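Ribulose bisphosphate carboxylase (Pyrococcus horikoshii, PDB 2D69) probably catalyses the carboxylation of ribulose 1,5-bisphosphate to two molecules of 3-phosphoglycerate, as part of an archaeal AMP degradation pathway. Local coordinates at residues L26-Y31 with I86-T91. Residues are numbered along the deposited sequence; the frame is centred on the assembly and turned at random.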
ATOM      1  N   LEU A  26      -5.651  31.368 -29.235  1.00 20.11           N
ATOM      2  CA  LEU A  26      -6.764  31.562 -28.343  1.00 18.80           C
ATOM      3  C   LEU A  26      -7.135  33.037 -28.337  1.00 17.68           C
ATOM      4  O   LEU A  26      -6.281  33.937 -28.267  1.00 18.06           O
ATOM      5  CB  LEU A  26      -6.427  31.066 -26.947  1.00 18.14           C
ATOM      6  CG  LEU A  26      -7.581  31.059 -25.941  1.00 17.13           C
ATOM      7  CD1 LEU A  26      -7.439  29.813 -25.077  1.00 19.96           C
ATOM      8  CD2 LEU A  26      -7.565  32.235 -25.028  1.00 19.46           C
ATOM      9  N   ILE A  27      -8.431  33.266 -28.417  1.00 16.89           N
ATOM     10  CA  ILE A  27      -8.986  34.605 -28.482  1.00 16.94           C
ATOM     11  C   ILE A  27      -9.812  34.934 -27.252  1.00 15.77           C
ATOM     12  O   ILE A  27     -10.638  34.149 -26.802  1.00 15.68           O
ATOM     13  CB  ILE A  27      -9.836  34.725 -29.747  1.00 17.09           C
ATOM     14  CG1 ILE A  27      -8.946  34.487 -30.976  1.00 20.52           C
ATOM     15  CG2 ILE A  27     -10.458  36.125 -29.828  1.00 17.08           C
ATOM     16  CD1 ILE A  27      -9.723  33.993 -32.117  1.00 23.78           C
ATOM     17  N   VAL A  28      -9.572  36.105 -26.686  1.00 14.92           N
ATOM     18  CA  VAL A  28     -10.372  36.579 -25.583  1.00 15.04           C
ATOM     19  C   VAL A  28     -10.989  37.927 -25.969  1.00 14.99           C
ATOM     20  O   VAL A  28     -10.324  38.775 -26.576  1.00 13.63           O
ATOM     21  CB  VAL A  28      -9.517  36.708 -24.307  1.00 15.36           C
ATOM     22  CG1 VAL A  28     -10.352  37.243 -23.178  1.00 15.70           C
ATOM     23  CG2 VAL A  28      -8.874  35.388 -23.966  1.00 13.08           C
ATOM     24  N   GLU A  29     -12.266  38.091 -25.653  1.00 14.96           N
ATOM     25  CA  GLU A  29     -12.977  39.320 -25.906  1.00 15.86           C
ATOM     26  C   GLU A  29     -13.192  40.037 -24.585  1.00 15.53           C
ATOM     27  O   GLU A  29     -13.709  39.442 -23.631  1.00 16.13           O
ATOM     28  CB  GLU A  29     -14.304  39.049 -26.611  1.00 15.98           C
ATOM     29  CG  GLU A  29     -14.223  38.049 -27.757  1.00 20.85           C
ATOM     30  CD  GLU A  29     -15.513  37.928 -28.547  1.00 25.53           C
ATOM     31  OE1 GLU A  29     -15.993  36.797 -28.745  1.00 30.32           O
ATOM     32  OE2 GLU A  29     -16.044  38.972 -28.974  1.00 27.03           O
ATOM     33  N   TYR A  30     -12.795  41.304 -24.540  1.00 15.08           N
ATOM     34  CA  TYR A  30     -12.957  42.162 -23.391  1.00 14.72           C
ATOM     35  C   TYR A  30     -13.778  43.417 -23.720  1.00 15.32           C
ATOM     36  O   TYR A  30     -13.636  44.037 -24.790  1.00 14.96           O
ATOM     37  CB  TYR A  30     -11.590  42.623 -22.870  1.00 15.11           C
ATOM     38  CG  TYR A  30     -10.633  41.555 -22.352  1.00 16.42           C
ATOM     39  CD1 TYR A  30     -10.703  41.108 -21.018  1.00 16.27           C
ATOM     40  CD2 TYR A  30      -9.635  41.011 -23.172  1.00 17.58           C
ATOM     41  CE1 TYR A  30      -9.840  40.123 -20.526  1.00 17.45           C
ATOM     42  CE2 TYR A  30      -8.744  40.023 -22.692  1.00 15.89           C
ATOM     43  CZ  TYR A  30      -8.842  39.601 -21.364  1.00 18.68           C
ATOM     44  OH  TYR A  30      -7.960  38.662 -20.857  1.00 17.14           O
ATOM     45  N   TYR A  31     -14.614  43.828 -22.778  1.00 15.25           N
ATOM     46  CA  TYR A  31     -15.137  45.202 -22.752  1.00 14.43           C
ATOM     47  C   TYR A  31     -14.280  46.039 -21.798  1.00 14.73           C
ATOM     48  O   TYR A  31     -13.927  45.584 -20.721  1.00 14.28           O
ATOM     49  CB  TYR A  31     -16.587  45.206 -22.228  1.00 15.06           C
ATOM     50  CG  TYR A  31     -17.112  46.605 -21.916  1.00 14.33           C
ATOM     51  CD1 TYR A  31     -17.073  47.110 -20.630  1.00 16.63           C
ATOM     52  CD2 TYR A  31     -17.580  47.414 -22.919  1.00 15.78           C
ATOM     53  CE1 TYR A  31     -17.529  48.436 -20.343  1.00 17.68           C
ATOM     54  CE2 TYR A  31     -18.056  48.724 -22.660  1.00 16.96           C
ATOM     55  CZ  TYR A  31     -18.021  49.229 -21.363  1.00 16.44           C
ATOM     56  OH  TYR A  31     -18.462  50.515 -21.086  1.00 13.68           O
ATOM     57  N   ILE A  86      -8.446  39.863 -28.381  1.00 13.34           N
ATOM     58  CA  ILE A  86      -7.009  39.680 -28.224  1.00 14.45           C
ATOM     59  C   ILE A  86      -6.674  38.226 -28.513  1.00 13.97           C
ATOM     60  O   ILE A  86      -7.431  37.322 -28.135  1.00 13.18           O
ATOM     61  CB  ILE A  86      -6.546  40.080 -26.806  1.00 14.72           C
ATOM     62  CG1 ILE A  86      -6.953  41.546 -26.492  1.00 15.25           C
ATOM     63  CG2 ILE A  86      -5.021  39.910 -26.703  1.00 17.02           C
ATOM     64  CD1 ILE A  86      -6.612  42.019 -25.022  1.00 13.97           C
ATOM     65  N   ALA A  87      -5.576  38.041 -29.231  1.00 13.77           N
ATOM     66  CA  ALA A  87      -5.123  36.731 -29.654  1.00 14.35           C
ATOM     67  C   ALA A  87      -3.885  36.295 -28.885  1.00 14.18           C
ATOM     68  O   ALA A  87      -2.950  37.070 -28.738  1.00 13.79           O
ATOM     69  CB  ALA A  87      -4.833  36.726 -31.140  1.00 14.36           C
ATOM     70  N   TYR A  88      -3.902  35.028 -28.463  1.00 15.18           N
ATOM     71  CA  TYR A  88      -2.919  34.400 -27.577  1.00 15.89           C
ATOM     72  C   TYR A  88      -2.358  33.129 -28.185  1.00 15.76           C
ATOM     73  O   TYR A  88      -3.105  32.188 -28.437  1.00 16.11           O
ATOM     74  CB  TYR A  88      -3.573  34.017 -26.225  1.00 15.41           C
ATOM     75  CG  TYR A  88      -4.066  35.231 -25.436  1.00 15.62           C
ATOM     76  CD1 TYR A  88      -3.306  35.783 -24.431  1.00 13.33           C
ATOM     77  CD2 TYR A  88      -5.297  35.825 -25.732  1.00 15.19           C
ATOM     78  CE1 TYR A  88      -3.749  36.873 -23.721  1.00 13.37           C
ATOM     79  CE2 TYR A  88      -5.771  36.877 -25.023  1.00 14.24           C
ATOM     80  CZ  TYR A  88      -4.988  37.426 -24.025  1.00 14.16           C
ATOM     81  OH  TYR A  88      -5.463  38.515 -23.367  1.00 14.19           O
ATOM     82  N   PRO A  89      -1.046  33.082 -28.386  1.00 15.52           N
ATOM     83  CA  PRO A  89      -0.381  31.845 -28.770  1.00 15.19           C
ATOM     84  C   PRO A  89      -0.356  30.839 -27.630  1.00 14.71           C
ATOM     85  O   PRO A  89      -0.280  31.209 -26.438  1.00 13.71           O
ATOM     86  CB  PRO A  89       1.029  32.314 -29.149  1.00 15.49           C
ATOM     87  CG  PRO A  89       1.247  33.460 -28.308  1.00 17.18           C
ATOM     88  CD  PRO A  89      -0.084  34.182 -28.193  1.00 16.20           C
ATOM     89  N   LEU A  90      -0.462  29.553 -27.993  1.00 14.40           N
ATOM     90  CA  LEU A  90      -0.561  28.491 -27.001  1.00 14.74           C
ATOM     91  C   LEU A  90       0.722  28.250 -26.220  1.00 13.54           C
ATOM     92  O   LEU A  90       0.701  27.552 -25.237  1.00 12.30           O
ATOM     93  CB  LEU A  90      -0.989  27.210 -27.676  1.00 13.63           C
ATOM     94  CG  LEU A  90      -2.330  27.325 -28.370  1.00 14.65           C
ATOM     95  CD1 LEU A  90      -2.749  25.946 -28.749  1.00 17.05           C
ATOM     96  CD2 LEU A  90      -3.404  27.921 -27.470  1.00 18.20           C
ATOM     97  N   THR A  91       1.818  28.873 -26.632  1.00 14.32           N
ATOM     98  CA  THR A  91       3.030  28.874 -25.851  1.00 13.84           C
ATOM     99  C   THR A  91       2.891  29.572 -24.480  1.00 14.62           C
ATOM    100  O   THR A  91       3.803  29.493 -23.635  1.00 14.70           O
ATOM    101  CB  THR A  91       4.149  29.572 -26.672  1.00 15.24           C
ATOM    102  OG1 THR A  91       3.633  30.786 -27.199  1.00 17.10           O
ATOM    103  CG2 THR A  91       4.494  28.773 -27.960  1.00 16.18           C
TER
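Tyr88 reaches from Leu26 past Val28 to Tyr30, its side chain crossing that of Val28 obliquely and that of Tyr30 at about a right angle. Its CG is anti to the carbonyl carbon (chi1 -64°), and the ring beyond it brings CE2 to 3.6 Å from Val28 CG2. Leu26 O lies at the edge of the Tyr88 ring, in its plane, 3.3 Å from CD2. That carbonyl also accepts the backbone N-H of Tyr88, a short but bent bond (2.6 Å between Tyr88 N and Leu26 O, 139° at the hydrogen). Farther along, Ile86 CD1 packs against the Tyr30 ring, 3.7 Å from both CD2 and CE2. The two tyrosine hydroxyls approach to 3.5 Å (Tyr30 OH to Tyr88 OH), but each has its hydrogen bond elsewhere, Tyr30 OH with Val105 O and Tyr88 OH with Ser50 OG.

Underneath runs an antiparallel ladder at the middle of the N-terminal domain's mixed sheet, with 26-34 between 81-88 and 115-124. Leu26–Tyr88 and Val28–Ile86 are hydrogen-bonded pairs; Ile27–Ala87 between them is non-hydrogen-bonded. Helix 39-49 packs on the face bearing Tyr30 and Ile86. An alanine in place of Tyr88 would probably open a gap beside Val28 CG2 and leave Ser50 OG without its tyrosine partner.

The face bearing Ile27 and Ala87 is looser across the pair: Ile27 is partly exposed, although Phe73 of strand 71-78 packs on both side chains, and Ile27 CG2 comes no nearer to 86-91 than 3.7 Å, at Ile86 O. Beyond Pro89, Leu90 CD2 only grazes Leu26 CB at 4.4 Å, while Leu90 O accepts a hydrogen bond from Arg131 of the second subunit.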